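Side-chain contacts in probable transcriptional regulatory protein aq_1575 (Aquifex aeolicus, PDB 1LFP), which probably binds DNA and takes part in regulating transcription: residues L24-K27 with L28-I32; R106-T109 with T110-R114; K217-K220 with L221-L225. One frame throughout, in Å; residues are numbered along the deposited sequence.

Interaction 1 (L24-K27 with L28-I32); sequences LFSK and LIREI
Two successive turns of helix 21-39 meet here, and Leu-24 and Leu-28 form the apolar side of the contact. Their side chains run alongside each other in the same direction, with CD1 of Leu-24 3.9 Å from CD2 of Leu-28. The Leu-24 side chain runs anti to its own nitrogen (chi1 177°), which swings its branched end forward along the helix to the next leucine. The exact placing of CD2 of Leu-28 is doubtful, because the model sets it implausibly close to O of Leu-24. That oxygen accepts the backbone bond from N of Leu-28 at 2.9 Å. One residue on, O of Phe-25 accepts from N of Ile-29 at 2.8 Å.

Ser-26 and Arg-30 make the polar side. NH1 of Arg-30 comes within 2.9 Å of OG of Ser-26, but the angle is too poor for a hydrogen bond, so the contact is one of proximity. The arginine chain bends at chi2 (69°), turning its guanidinium back toward Ser-26, whose carbonyl oxygen lies at the edge of that group and in its plane, 3.7 Å from NH1. Lys-27 and Glu-31 have their charged ends engaged by other partners, in salt bridges with Glu-226 and Arg-48, respectively. The helix lies against helices 47-58 and 63-74, through Leu-28 and Ile-29 among others, and on another side reaches Gln-232 of strand 231-239. Such i to i+4 pairs, apolar on one side and polar on another, belong to a surface alpha-helix packed on its neighbours.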
loop_
_atom_site.group_PDB
_atom_site.type_symbol
_atom_site.label_atom_id
_atom_site.label_comp_id
_atom_site.label_asym_id
_atom_site.label_seq_id
_atom_site.Cartn_x
_atom_site.Cartn_y
_atom_site.Cartn_z
ATOM N N LEU A 24 2.351 12.379 -0.259
ATOM C CA LEU A 24 3.131 11.205 -0.627
ATOM C C LEU A 24 4.433 11.141 0.206
ATOM O O LEU A 24 4.792 10.095 0.774
ATOM C CB LEU A 24 3.483 11.268 -2.102
ATOM C CG LEU A 24 4.356 10.129 -2.606
ATOM C CD1 LEU A 24 3.512 8.895 -2.729
ATOM C CD2 LEU A 24 5.049 10.523 -3.926
ATOM N N PHE A 25 5.139 12.253 0.277
ATOM C CA PHE A 25 6.392 12.284 1.051
ATOM C C PHE A 25 6.169 12.010 2.517
ATOM O O PHE A 25 7.032 11.425 3.198
ATOM C CB PHE A 25 7.080 13.631 0.889
ATOM C CG PHE A 25 7.620 13.865 -0.497
ATOM C CD1 PHE A 25 8.183 15.092 -0.843
ATOM C CD2 PHE A 25 7.631 12.830 -1.430
ATOM C CE1 PHE A 25 8.769 15.271 -2.124
ATOM C CE2 PHE A 25 8.203 12.995 -2.693
ATOM C CZ PHE A 25 8.775 14.217 -3.037
ATOM N N SER A 26 5.034 12.465 3.021
ATOM C CA SER A 26 4.735 12.239 4.422
ATOM C C SER A 26 4.688 10.730 4.656
ATOM O O SER A 26 5.240 10.229 5.635
ATOM C CB SER A 26 3.423 12.926 4.786
ATOM O OG SER A 26 3.064 12.608 6.122
ATOM N N LYS A 27 4.047 10.004 3.745
ATOM C CA LYS A 27 3.941 8.557 3.854
ATOM C C LYS A 27 5.294 7.898 3.610
ATOM O O LYS A 27 5.626 6.893 4.260
ATOM C CB LYS A 27 2.855 8.053 2.884
ATOM C CG LYS A 27 1.465 8.594 3.321
ATOM C CD LYS A 27 0.261 8.151 2.490
ATOM C CE LYS A 27 -1.055 8.629 3.190
ATOM N NZ LYS A 27 -2.264 8.143 2.490
ATOM N N LEU A 28 6.111 8.451 2.707
ATOM C CA LEU A 28 7.407 7.816 2.506
ATOM C C LEU A 28 8.291 8.005 3.747
ATOM O O LEU A 28 9.070 7.120 4.097
ATOM C CB LEU A 28 8.091 8.371 1.266
ATOM C CG LEU A 28 7.614 7.729 -0.053
ATOM C CD1 LEU A 28 8.207 6.347 -0.185
ATOM C CD2 LEU A 28 6.116 7.641 -0.105
ATOM N N ILE A 29 8.166 9.162 4.379
ATOM C CA ILE A 29 8.919 9.469 5.599
ATOM C C ILE A 29 8.519 8.459 6.684
ATOM O O ILE A 29 9.392 7.912 7.398
ATOM C CB ILE A 29 8.584 10.893 6.068
ATOM C CG1 ILE A 29 9.230 11.903 5.092
ATOM C CG2 ILE A 29 9.048 11.076 7.518
ATOM C CD1 ILE A 29 8.967 13.344 5.412
ATOM N N ARG A 30 7.214 8.217 6.835
ATOM C CA ARG A 30 6.720 7.250 7.832
ATOM C C ARG A 30 7.315 5.864 7.605
ATOM O O ARG A 30 7.746 5.208 8.551
ATOM C CB ARG A 30 5.201 7.114 7.744
ATOM C CG ARG A 30 4.444 7.560 8.946
ATOM C CD ARG A 30 4.539 9.017 9.093
ATOM N NE ARG A 30 3.408 9.522 9.858
ATOM C CZ ARG A 30 2.411 10.220 9.340
ATOM N NH1 ARG A 30 2.411 10.505 8.045
ATOM N NH2 ARG A 30 1.405 10.620 10.111
ATOM N N GLU A 31 7.312 5.403 6.350
ATOM C CA GLU A 31 7.869 4.091 6.006
ATOM C C GLU A 31 9.342 3.991 6.376
ATOM O O GLU A 31 9.798 2.965 6.917
ATOM C CB GLU A 31 7.611 3.789 4.526
ATOM C CG GLU A 31 8.252 2.517 3.974
ATOM C CD GLU A 31 7.837 1.192 4.662
ATOM O OE1 GLU A 31 8.527 0.189 4.396
ATOM O OE2 GLU A 31 6.840 1.108 5.425
ATOM N N ILE A 32 10.096 5.058 6.134
ATOM C CA ILE A 32 11.523 5.029 6.487
ATOM C C ILE A 32 11.680 4.978 8.015
ATOM O O ILE A 32 12.552 4.255 8.534
ATOM C CB ILE A 32 12.201 6.272 5.909
ATOM C CG1 ILE A 32 12.335 6.086 4.394
ATOM C CG2 ILE A 32 13.629 6.463 6.507
ATOM C CD1 ILE A 32 12.838 7.343 3.720
#

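Interaction 2 (R106-T109 with T110-R114); sequences RNRT and TSEVR
Arg-108 reaches Glu-112 one turn later in helix 106-119, and its whole side chain curls round a single carboxylate oxygen. CB and CG both stand 4.1 Å from OE2 of Glu-112. Bends at chi2 (-121°) and chi3 (-54°) then fold the chain back, bringing CD to 3.3 Å from OE2. NE and CZ pass the same oxygen without bonding, and at the tip NH1 forms a salt bridge with OE2 of Glu-112. Its modelled length of 2.5 Å is doubtful, being very short; the guanidinium and carboxylate planes stand 78° apart. NH1 also pairs with Asp-230 and NH2 with Asp-104, so the cation is shared among three acids, which probably eases the close approach of Glu-112 and Asp-230.

Farther round the helix, O of Arg-106 accepts two bonds from Thr-110, each 2.8 Å long, one from N and one from OG1; the hydroxyl approaches from above the carbonyl plane. Thr-109, hydrogen-bonded to Thr-103 and Asp-230, brings CG2 within 4.2 Å of CG2 of Val-113. Thr-109, Thr-110 and Val-113 face the sheet, touching Tyr-87 of strand 83-91 or Leu-124 of strand 123-124, and Val-113 also borders Leu-225 of helix 212-226.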
loop_
_atom_site.group_PDB
_atom_site.type_symbol
_atom_site.label_atom_id
_atom_site.label_comp_id
_atom_site.label_asym_id
_atom_site.label_seq_id
_atom_site.Cartn_x
_atom_site.Cartn_y
_atom_site.Cartn_z
ATOM N N ARG A 106 -2.344 6.085 18.328
ATOM C CA ARG A 106 -3.377 5.116 17.988
ATOM C C ARG A 106 -4.822 5.516 18.279
ATOM O O ARG A 106 -5.703 5.329 17.439
ATOM C CB ARG A 106 -3.073 3.790 18.691
ATOM C CG ARG A 106 -2.252 2.825 17.864
ATOM C CD ARG A 106 -1.686 1.701 18.715
ATOM N NE ARG A 106 -0.414 2.076 19.322
ATOM C CZ ARG A 106 0.718 2.255 18.645
ATOM N NH1 ARG A 106 0.747 2.085 17.332
ATOM N NH2 ARG A 106 1.821 2.630 19.283
ATOM N N ASN A 107 -5.086 6.049 19.472
ATOM C CA ASN A 107 -6.449 6.449 19.834
ATOM C C ASN A 107 -6.988 7.485 18.847
ATOM O O ASN A 107 -8.153 7.437 18.435
ATOM C CB ASN A 107 -6.456 7.011 21.263
ATOM C CG ASN A 107 -7.828 7.477 21.715
ATOM O OD1 ASN A 107 -8.821 6.743 21.634
ATOM N ND2 ASN A 107 -7.889 8.711 22.213
ATOM N N ARG A 108 -6.117 8.410 18.468
ATOM C CA ARG A 108 -6.459 9.484 17.550
ATOM C C ARG A 108 -6.820 8.899 16.186
ATOM O O ARG A 108 -7.897 9.163 15.648
ATOM C CB ARG A 108 -5.267 10.433 17.417
ATOM C CG ARG A 108 -5.666 11.885 17.305
ATOM C CD ARG A 108 -5.163 12.525 16.030
ATOM N NE ARG A 108 -3.726 12.381 15.817
ATOM C CZ ARG A 108 -3.155 11.328 15.237
ATOM N NH1 ARG A 108 -3.901 10.324 14.826
ATOM N NH2 ARG A 108 -1.847 11.285 15.038
ATOM N N THR A 109 -5.906 8.102 15.662
ATOM C CA THR A 109 -6.108 7.452 14.372
ATOM C C THR A 109 -7.356 6.569 14.365
ATOM O O THR A 109 -8.140 6.582 13.409
ATOM C CB THR A 109 -4.908 6.611 14.005
ATOM O OG1 THR A 109 -3.740 7.432 14.040
ATOM C CG2 THR A 109 -5.042 6.062 12.591
ATOM N N THR A 110 -7.567 5.815 15.433
ATOM C CA THR A 110 -8.736 4.951 15.489
ATOM C C THR A 110 -10.015 5.736 15.346
ATOM O O THR A 110 -10.942 5.346 14.620
ATOM C CB THR A 110 -8.772 4.146 16.811
ATOM O OG1 THR A 110 -7.618 3.308 16.860
ATOM C CG2 THR A 110 -10.028 3.280 16.884
ATOM N N SER A 111 -10.072 6.873 16.021
ATOM C CA SER A 111 -11.258 7.692 15.918
ATOM C C SER A 111 -11.406 8.282 14.503
ATOM O O SER A 111 -12.492 8.326 13.948
ATOM C CB SER A 111 -11.217 8.777 16.987
ATOM O OG SER A 111 -12.305 9.673 16.857
ATOM N N GLU A 112 -10.312 8.706 13.899
ATOM C CA GLU A 112 -10.416 9.257 12.549
ATOM C C GLU A 112 -10.939 8.173 11.607
ATOM O O GLU A 112 -11.796 8.420 10.739
ATOM C CB GLU A 112 -9.039 9.704 12.051
ATOM C CG GLU A 112 -8.262 10.609 13.001
ATOM C CD GLU A 112 -6.817 10.827 12.555
ATOM O OE1 GLU A 112 -6.599 11.162 11.383
ATOM O OE2 GLU A 112 -5.896 10.676 13.386
ATOM N N VAL A 113 -10.439 6.962 11.793
ATOM C CA VAL A 113 -10.820 5.858 10.909
ATOM C C VAL A 113 -12.256 5.447 11.153
ATOM O O VAL A 113 -13.026 5.256 10.197
ATOM C CB VAL A 113 -9.857 4.682 11.070
ATOM C CG1 VAL A 113 -10.410 3.463 10.361
ATOM C CG2 VAL A 113 -8.499 5.045 10.477
ATOM N N ARG A 114 -12.640 5.375 12.427
ATOM C CA ARG A 114 -13.995 5.035 12.780
ATOM C C ARG A 114 -14.920 6.061 12.149
ATOM O O ARG A 114 -15.891 5.677 11.549
ATOM C CB ARG A 114 -14.210 5.023 14.296
ATOM C CG ARG A 114 -15.575 4.433 14.709
ATOM C CD ARG A 114 -15.699 4.287 16.233
ATOM N NE ARG A 114 -14.641 3.446 16.804
ATOM C CZ ARG A 114 -14.629 2.112 16.780
ATOM N NH1 ARG A 114 -15.626 1.433 16.216
ATOM N NH2 ARG A 114 -13.604 1.452 17.315
#

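Interaction 3 (K217-K220 with L221-L225); sequences KVIK and LLNAL
This is a local turn-to-turn contact in the second half of helix 212-226, the connecting helix of a beta-alpha-beta unit, and Val-218 and Leu-222 make its apolar pair. CG1 of Val-218 approaches CD1 of Leu-222 at 4.3 Å, a loose apolar touch. The first torsion of Leu-222 (chi1 -58°) sets CG beside its own nitrogen, and from there CG rests 3.3 Å from O of Val-218. That oxygen is thus met by the leucine branch while it accepts the bond from N of Leu-222, 3.0 Å long.

Next to this pair, Leu-221 places its CB 3.3 Å from O of Val-218, although its N bonds to O of Lys-217. Ile-219 and Asn-223 keep abreast, sharing one heading, on another side of the helix, where CB of Asn-223 stands 3.4 Å from O of Ile-219. The last turn of the contact closes with N of Ala-224 bonded to O of Lys-220 at 2.8 Å. CB of Ala-224 lies 3.2 Å from that oxygen, a small methyl fitted against the preceding turn.

Beyond the helix, Leu-222 packs on Val-234, Ala-236 and Phe-238 of strand 231-239 and on Val-97 of strand 95-103. Leu-221 and Ala-224 turn instead to Val-116 of helix 106-119. The helix thereby packs on the sheet through one residue and on a neighbouring helix through two others, as the helical connection of a beta-alpha-beta crossover between the parallel strands 207-208 and 231-239.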
loop_
_atom_site.group_PDB
_atom_site.type_symbol
_atom_site.label_atom_id
_atom_site.label_comp_id
_atom_site.label_asym_id
_atom_site.label_seq_id
_atom_site.Cartn_x
_atom_site.Cartn_y
_atom_site.Cartn_z
ATOM N N LYS A 217 -20.437 4.271 -2.526
ATOM C CA LYS A 217 -20.210 4.491 -1.101
ATOM C C LYS A 217 -18.926 3.787 -0.720
ATOM O O LYS A 217 -18.095 4.350 -0.024
ATOM C CB LYS A 217 -21.355 3.926 -0.262
ATOM C CG LYS A 217 -22.710 4.558 -0.559
ATOM C CD LYS A 217 -23.795 3.881 0.257
ATOM C CE LYS A 217 -25.136 4.585 0.095
ATOM N NZ LYS A 217 -26.204 3.851 0.837
ATOM N N VAL A 218 -18.773 2.555 -1.196
ATOM C CA VAL A 218 -17.553 1.792 -0.920
ATOM C C VAL A 218 -16.331 2.578 -1.366
ATOM O O VAL A 218 -15.393 2.757 -0.593
ATOM C CB VAL A 218 -17.548 0.467 -1.672
ATOM C CG1 VAL A 218 -16.237 -0.290 -1.398
ATOM C CG2 VAL A 218 -18.751 -0.341 -1.264
ATOM N N ILE A 219 -16.338 3.027 -2.622
ATOM C CA ILE A 219 -15.216 3.782 -3.175
ATOM C C ILE A 219 -14.934 5.076 -2.432
ATOM O O ILE A 219 -13.786 5.443 -2.243
ATOM C CB ILE A 219 -15.435 4.094 -4.696
ATOM C CG1 ILE A 219 -15.498 2.793 -5.492
ATOM C CG2 ILE A 219 -14.323 4.966 -5.217
ATOM C CD1 ILE A 219 -15.755 2.985 -6.974
ATOM N N LYS A 220 -15.969 5.789 -2.010
ATOM C CA LYS A 220 -15.732 7.025 -1.280
ATOM C C LYS A 220 -15.097 6.729 0.073
ATOM O O LYS A 220 -14.249 7.473 0.570
ATOM C CB LYS A 220 -17.045 7.785 -1.085
ATOM C CG LYS A 220 -17.509 8.527 -2.335
ATOM C CD LYS A 220 -18.695 9.436 -2.025
ATOM C CE LYS A 220 -19.082 10.283 -3.228
ATOM N NZ LYS A 220 -19.340 9.434 -4.423
ATOM N N LEU A 221 -15.516 5.634 0.671
ATOM C CA LEU A 221 -14.979 5.260 1.965
ATOM C C LEU A 221 -13.485 5.000 1.830
ATOM O O LEU A 221 -12.685 5.550 2.590
ATOM C CB LEU A 221 -15.695 4.001 2.468
ATOM C CG LEU A 221 -15.811 3.849 3.970
ATOM C CD1 LEU A 221 -16.780 2.705 4.279
ATOM C CD2 LEU A 221 -14.442 3.595 4.568
ATOM N N LEU A 222 -13.128 4.165 0.862
ATOM C CA LEU A 222 -11.737 3.806 0.622
ATOM C C LEU A 222 -10.911 5.049 0.313
ATOM O O LEU A 222 -9.809 5.202 0.827
ATOM C CB LEU A 222 -11.640 2.793 -0.524
ATOM C CG LEU A 222 -12.410 1.473 -0.335
ATOM C CD1 LEU A 222 -11.995 0.453 -1.385
ATOM C CD2 LEU A 222 -12.095 0.927 1.105
ATOM N N ASN A 223 -11.447 5.928 -0.540
ATOM C CA ASN A 223 -10.752 7.169 -0.893
ATOM C C ASN A 223 -10.550 8.034 0.351
ATOM O O ASN A 223 -9.511 8.676 0.498
ATOM C CB ASN A 223 -11.578 8.002 -1.874
ATOM C CG ASN A 223 -11.592 7.438 -3.265
ATOM O OD1 ASN A 223 -12.469 7.782 -4.070
ATOM N ND2 ASN A 223 -10.628 6.578 -3.577
ATOM N N ALA A 224 -11.554 8.053 1.228
ATOM C CA ALA A 224 -11.493 8.857 2.435
ATOM C C ALA A 224 -10.399 8.300 3.349
ATOM O O ALA A 224 -9.631 9.062 3.955
ATOM C CB ALA A 224 -12.858 8.865 3.126
ATOM N N LEU A 225 -10.296 6.974 3.442
ATOM C CA LEU A 225 -9.240 6.407 4.285
ATOM C C LEU A 225 -7.854 6.766 3.741
ATOM O O LEU A 225 -6.911 7.019 4.499
ATOM C CB LEU A 225 -9.386 4.889 4.372
ATOM C CG LEU A 225 -10.652 4.435 5.102
ATOM C CD1 LEU A 225 -10.910 2.965 4.776
ATOM C CD2 LEU A 225 -10.485 4.650 6.619
#

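In the fold
Interactions 2 and 3 touch directly: CG1 of Val-113 packs on CD2 of Leu-225 at 3.9 Å, joining helix 106-119 to helix 212-226, and the centres of the two interactions are about 16 Å apart. Interaction 1, in the N-terminal domain, touches neither; its nearest atoms are about 6 Å from interaction 2 and about 5 Å from interaction 3. Asp-230 nevertheless relates two of them, forming a salt bridge with Arg-108 of interaction 2 and a long, weak ion pair with Arg-30 of interaction 1. All three are contacts between residues about one turn apart within a single helix.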